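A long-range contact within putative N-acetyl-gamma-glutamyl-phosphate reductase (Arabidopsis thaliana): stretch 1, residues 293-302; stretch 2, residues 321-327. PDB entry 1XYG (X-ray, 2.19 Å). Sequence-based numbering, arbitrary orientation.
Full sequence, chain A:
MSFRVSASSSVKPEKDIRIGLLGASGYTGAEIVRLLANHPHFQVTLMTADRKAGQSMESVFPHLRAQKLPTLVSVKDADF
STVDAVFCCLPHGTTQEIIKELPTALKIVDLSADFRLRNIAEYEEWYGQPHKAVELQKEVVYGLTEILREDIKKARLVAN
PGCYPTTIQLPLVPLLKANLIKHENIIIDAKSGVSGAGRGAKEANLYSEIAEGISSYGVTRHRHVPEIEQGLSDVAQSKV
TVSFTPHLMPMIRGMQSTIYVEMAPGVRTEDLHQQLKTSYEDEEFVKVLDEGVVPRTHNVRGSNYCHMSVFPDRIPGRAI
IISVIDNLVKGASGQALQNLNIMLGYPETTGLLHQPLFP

Stretch 1, residues 293-302: VVPRTHNVRG
Stretch 2, residues 321-327: IISVIDN

Residues 293-302 pack as an irregular segment against the end of a β-strand, which enters stretch 2 from earlier in the chain, runs through 321-325 and ends just before Asp-326, which precedes a turn leading into a helix. The two segments proceed in the same general sense, and the CA atoms nearest each other set the register: Thr-297 CA lies 5.6 Å from Val-324 CA, Val-300 CA 5.8 Å from Ile-325 CA, and Arg-301 CA 5.2 Å from Asp-326 CA. No backbone-to-backbone hydrogen bond joins them. The contact, which buries 426 Å² over both sides, is instead made largely by side chains.

Val-324 is the centre of it, with 84 Å² covered. The strand's alternation directs the CB atoms of Ile-322 and Val-324 toward stretch 1, while those of Ser-323 and Ile-325 point away. Val-324 is extended (phi/psi -128/153) with chi1 at -51° (m). Val-324 CG2 lies 4.2 Å from Pro-295 CB and 4.0 Å from Val-300 CG2. The carbonyl oxygen Arg-296 O is 3.9 Å from Val-324 CG2, and Val-324 CG1 packs 4.0 Å from Thr-297 CG2.

Stretch 1 bends around this side chain. Residues 293-296 are extended, with phi/psi of -82/126, -91/120, -74/159 and -132/136. Thr-297, His-298 and Asn-299 then adopt helical angles (-62/-28, -57/-34 and -74/-12), and Val-300 follows at -119/-1. The bend is held by hydrogen bonds from Asn-299 N to Arg-296 O (2.9 Å) and from Val-300 N to Thr-297 O (3.2 Å), supplemented by a weak one from Arg-301 N to Thr-297 O (3.2 Å). It brings Pro-295 and Val-300, whose CB atoms both point toward the strand, to the same Val-324 methyl.

Pro-295 gives up 62 Å². Its ring, puckered C-gamma endo, also reaches the preceding inward-facing strand residue: Pro-295 CG is 3.4 Å from Ile-322 CG2, a close apolar contact. Ile-322 has chi1 -62° (m) and chi2 179° (t), and at the margin its CD1 approaches Val-294 CG1 at 4.4 Å; Val-294 is in the t rotamer. Val-300, with 59 Å² covered and chi1 -72° (m), places CG2 3.7 Å from the backbone atom Ile-325 C as well as against Val-324.

Beyond this apolar patch the contact becomes polar. Asp-326 (phi/psi -94/115, chi1 171° (t), chi2 -37°) points its CB toward stretch 1, with Val-300 O 3.7 Å from Asp-326 CB. Its carboxylate accepts the contact's only hydrogen bond, from Gly-302 N to Asp-326 OD2, at 2.7 Å with an N-H...acceptor angle of 146°. The same side chain caps a backbone N just past stretch 2, so it links the loop to the chain there, where a turn leads into a helix. Arg-301 (-50/122) turns its CB away, and Gly-302 follows with phi/psi 80/16, a positive phi that by itself favours glycine.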

ATOM      1  N   VAL A 293      14.453 -22.673  -2.156  1.00 40.62           N
ATOM      2  CA  VAL A 293      13.589 -21.860  -1.307  1.00 36.42           C
ATOM      3  C   VAL A 293      13.770 -20.373  -1.596  1.00 33.43           C
ATOM      4  O   VAL A 293      14.877 -19.841  -1.562  1.00 31.57           O
ATOM      5  CB  VAL A 293      13.864 -22.147   0.178  1.00 35.33           C
ATOM      6  CG1 VAL A 293      12.952 -21.307   1.063  1.00 35.14           C
ATOM      7  CG2 VAL A 293      13.650 -23.615   0.441  1.00 36.55           C
ATOM      8  N   VAL A 294      12.662 -19.706  -1.883  1.00 31.22           N
ATOM      9  CA  VAL A 294      12.696 -18.292  -2.198  1.00 30.82           C
ATOM     10  C   VAL A 294      12.523 -17.394  -0.973  1.00 29.97           C
ATOM     11  O   VAL A 294      11.512 -17.458  -0.276  1.00 28.08           O
ATOM     12  CB  VAL A 294      11.598 -17.937  -3.236  1.00 31.23           C
ATOM     13  CG1 VAL A 294      11.651 -16.452  -3.580  1.00 28.51           C
ATOM     14  CG2 VAL A 294      11.777 -18.782  -4.488  1.00 29.56           C
ATOM     15  N   PRO A 295      13.525 -16.554  -0.686  1.00 29.06           N
ATOM     16  CA  PRO A 295      13.400 -15.662   0.472  1.00 29.76           C
ATOM     17  C   PRO A 295      12.419 -14.518   0.160  1.00 29.44           C
ATOM     18  O   PRO A 295      12.137 -14.234  -0.999  1.00 28.84           O
ATOM     19  CB  PRO A 295      14.834 -15.179   0.695  1.00 30.13           C
ATOM     20  CG  PRO A 295      15.430 -15.232  -0.661  1.00 31.25           C
ATOM     21  CD  PRO A 295      14.880 -16.499  -1.257  1.00 30.38           C
ATOM     22  N   ARG A 296      11.874 -13.892   1.196  1.00 28.69           N
ATOM     23  CA  ARG A 296      10.933 -12.787   1.029  1.00 28.44           C
ATOM     24  C   ARG A 296      11.362 -11.651   1.947  1.00 27.89           C
ATOM     25  O   ARG A 296      11.710 -11.896   3.108  1.00 26.72           O
ATOM     26  CB  ARG A 296       9.512 -13.217   1.413  1.00 28.75           C
ATOM     27  CG  ARG A 296       8.906 -14.295   0.537  1.00 31.99           C
ATOM     28  CD  ARG A 296       7.402 -14.087   0.383  1.00 32.01           C
ATOM     29  NE  ARG A 296       6.760 -13.785   1.660  1.00 31.56           N
ATOM     30  CZ  ARG A 296       5.538 -13.273   1.790  1.00 33.35           C
ATOM     31  NH1 ARG A 296       5.048 -13.038   2.997  1.00 31.68           N
ATOM     32  NH2 ARG A 296       4.807 -12.983   0.723  1.00 31.23           N
ATOM     33  N   THR A 297      11.342 -10.415   1.444  1.00 24.87           N
ATOM     34  CA  THR A 297      11.726  -9.287   2.286  1.00 24.22           C
ATOM     35  C   THR A 297      10.754  -9.207   3.467  1.00 24.51           C
ATOM     36  O   THR A 297      11.119  -8.735   4.545  1.00 25.83           O
ATOM     37  CB  THR A 297      11.720  -7.934   1.510  1.00 22.12           C
ATOM     38  OG1 THR A 297      10.390  -7.612   1.092  1.00 22.83           O
ATOM     39  CG2 THR A 297      12.627  -8.018   0.280  1.00 20.24           C
ATOM     40  N   HIS A 298       9.525  -9.679   3.269  1.00 24.72           N
ATOM     41  CA  HIS A 298       8.531  -9.666   4.341  1.00 24.53           C
ATOM     42  C   HIS A 298       9.057 -10.424   5.566  1.00 25.38           C
ATOM     43  O   HIS A 298       8.756 -10.063   6.702  1.00 27.13           O
ATOM     44  CB  HIS A 298       7.224 -10.351   3.913  1.00 23.27           C
ATOM     45  CG  HIS A 298       6.746  -9.986   2.542  1.00 22.97           C
ATOM     46  ND1 HIS A 298       7.422 -10.353   1.397  1.00 22.81           N
ATOM     47  CD2 HIS A 298       5.624  -9.351   2.129  1.00 21.69           C
ATOM     48  CE1 HIS A 298       6.733  -9.967   0.339  1.00 21.13           C
ATOM     49  NE2 HIS A 298       5.637  -9.355   0.756  1.00 22.09           N
ATOM     50  N   ASN A 299       9.848 -11.471   5.326  1.00 26.00           N
ATOM     51  CA  ASN A 299      10.362 -12.310   6.407  1.00 26.52           C
ATOM     52  C   ASN A 299      11.478 -11.769   7.295  1.00 27.04           C
ATOM     53  O   ASN A 299      11.776 -12.374   8.327  1.00 25.64           O
ATOM     54  CB  ASN A 299      10.797 -13.674   5.861  1.00 25.93           C
ATOM     55  CG  ASN A 299       9.663 -14.431   5.184  1.00 27.13           C
ATOM     56  OD1 ASN A 299       8.494 -14.327   5.581  1.00 27.29           O
ATOM     57  ND2 ASN A 299      10.006 -15.212   4.165  1.00 26.63           N
ATOM     58  N   VAL A 300      12.103 -10.661   6.901  1.00 25.78           N
ATOM     59  CA  VAL A 300      13.175 -10.064   7.707  1.00 26.03           C
ATOM     60  C   VAL A 300      12.795  -8.648   8.140  1.00 26.95           C
ATOM     61  O   VAL A 300      13.545  -7.972   8.841  1.00 26.64           O
ATOM     62  CB  VAL A 300      14.514  -9.984   6.927  1.00 25.06           C
ATOM     63  CG1 VAL A 300      15.129 -11.374   6.760  1.00 23.38           C
ATOM     64  CG2 VAL A 300      14.279  -9.330   5.574  1.00 24.91           C
ATOM     65  N   ARG A 301      11.618  -8.220   7.706  1.00 25.86           N
ATOM     66  CA  ARG A 301      11.084  -6.902   8.008  1.00 26.73           C
ATOM     67  C   ARG A 301      11.142  -6.586   9.508  1.00 25.82           C
ATOM     68  O   ARG A 301      10.576  -7.312  10.323  1.00 25.58           O
ATOM     69  CB  ARG A 301       9.639  -6.847   7.500  1.00 27.32           C
ATOM     70  CG  ARG A 301       9.024  -5.479   7.343  1.00 30.62           C
ATOM     71  CD  ARG A 301       7.789  -5.577   6.446  1.00 31.86           C
ATOM     72  NE  ARG A 301       6.707  -6.370   7.036  1.00 30.39           N
ATOM     73  CZ  ARG A 301       5.801  -7.045   6.333  1.00 31.77           C
ATOM     74  NH1 ARG A 301       5.839  -7.043   5.011  1.00 30.55           N
ATOM     75  NH2 ARG A 301       4.832  -7.703   6.952  1.00 33.41           N
ATOM     76  N   GLY A 302      11.832  -5.504   9.858  1.00 24.14           N
ATOM     77  CA  GLY A 302      11.925  -5.091  11.247  1.00 24.85           C
ATOM     78  C   GLY A 302      12.938  -5.855  12.078  1.00 25.70           C
ATOM     79  O   GLY A 302      12.912  -5.808  13.307  1.00 26.37           O
ATOM     80  N   ILE A 321      21.394 -15.622  -7.282  1.00 27.52           N
ATOM     81  CA  ILE A 321      21.444 -15.465  -5.838  1.00 27.16           C
ATOM     82  C   ILE A 321      20.489 -14.363  -5.392  1.00 27.23           C
ATOM     83  O   ILE A 321      20.508 -13.258  -5.932  1.00 28.68           O
ATOM     84  CB  ILE A 321      22.869 -15.106  -5.383  1.00 29.05           C
ATOM     85  CG1 ILE A 321      23.829 -16.236  -5.762  1.00 28.26           C
ATOM     86  CG2 ILE A 321      22.886 -14.838  -3.888  1.00 27.35           C
ATOM     87  CD1 ILE A 321      25.266 -15.827  -5.741  1.00 31.74           C
ATOM     88  N   ILE A 322      19.639 -14.680  -4.425  1.00 25.69           N
ATOM     89  CA  ILE A 322      18.698 -13.713  -3.884  1.00 25.59           C
ATOM     90  C   ILE A 322      19.133 -13.434  -2.454  1.00 26.16           C
ATOM     91  O   ILE A 322      19.367 -14.363  -1.680  1.00 25.96           O
ATOM     92  CB  ILE A 322      17.259 -14.263  -3.891  1.00 24.72           C
ATOM     93  CG1 ILE A 322      16.829 -14.543  -5.336  1.00 24.40           C
ATOM     94  CG2 ILE A 322      16.308 -13.265  -3.253  1.00 24.23           C
ATOM     95  CD1 ILE A 322      15.432 -15.117  -5.480  1.00 24.51           C
ATOM     96  N   SER A 323      19.258 -12.154  -2.117  1.00 25.75           N
ATOM     97  CA  SER A 323      19.681 -11.740  -0.780  1.00 24.84           C
ATOM     98  C   SER A 323      18.765 -10.614  -0.284  1.00 25.12           C
ATOM     99  O   SER A 323      18.618  -9.588  -0.955  1.00 25.04           O
ATOM    100  CB  SER A 323      21.136 -11.263  -0.844  1.00 24.92           C
ATOM    101  OG  SER A 323      21.605 -10.851   0.420  1.00 26.42           O
ATOM    102  N   VAL A 324      18.145 -10.803   0.879  1.00 22.74           N
ATOM    103  CA  VAL A 324      17.239  -9.790   1.410  1.00 22.20           C
ATOM    104  C   VAL A 324      17.531  -9.363   2.849  1.00 23.15           C
ATOM    105  O   VAL A 324      18.075 -10.134   3.649  1.00 22.11           O
ATOM    106  CB  VAL A 324      15.767 -10.276   1.341  1.00 21.63           C
ATOM    107  CG1 VAL A 324      15.448 -10.776  -0.087  1.00 17.88           C
ATOM    108  CG2 VAL A 324      15.539 -11.403   2.367  1.00 17.57           C
ATOM    109  N   ILE A 325      17.151  -8.127   3.158  1.00 23.47           N
ATOM    110  CA  ILE A 325      17.320  -7.543   4.486  1.00 22.29           C
ATOM    111  C   ILE A 325      16.300  -6.423   4.657  1.00 22.67           C
ATOM    112  O   ILE A 325      15.569  -6.081   3.727  1.00 23.33           O
ATOM    113  CB  ILE A 325      18.719  -6.883   4.669  1.00 22.03           C
ATOM    114  CG1 ILE A 325      18.914  -5.767   3.638  1.00 21.74           C
ATOM    115  CG2 ILE A 325      19.830  -7.914   4.535  1.00 20.31           C
ATOM    116  CD1 ILE A 325      20.184  -4.953   3.862  1.00 20.67           C
ATOM    117  N   ASP A 326      16.238  -5.875   5.863  1.00 22.59           N
ATOM    118  CA  ASP A 326      15.388  -4.725   6.134  1.00 22.28           C
ATOM    119  C   ASP A 326      16.440  -3.629   5.898  1.00 22.64           C
ATOM    120  O   ASP A 326      17.440  -3.569   6.619  1.00 23.09           O
ATOM    121  CB  ASP A 326      14.927  -4.720   7.597  1.00 24.40           C
ATOM    122  CG  ASP A 326      14.210  -3.425   7.984  1.00 26.04           C
ATOM    123  OD1 ASP A 326      14.623  -2.350   7.498  1.00 26.07           O
ATOM    124  OD2 ASP A 326      13.250  -3.480   8.781  1.00 24.41           O
ATOM    125  N   ASN A 327      16.241  -2.796   4.881  1.00 21.95           N
ATOM    126  CA  ASN A 327      17.218  -1.759   4.547  1.00 23.57           C
ATOM    127  C   ASN A 327      17.589  -0.819   5.692  1.00 22.92           C
ATOM    128  O   ASN A 327      18.702  -0.300   5.729  1.00 22.74           O
ATOM    129  CB  ASN A 327      16.737  -0.928   3.349  1.00 22.53           C
ATOM    130  CG  ASN A 327      15.484  -0.155   3.653  1.00 24.86           C
ATOM    131  OD1 ASN A 327      14.412  -0.741   3.834  1.00 23.90           O
ATOM    132  ND2 ASN A 327      15.606   1.175   3.727  1.00 24.21           N
TER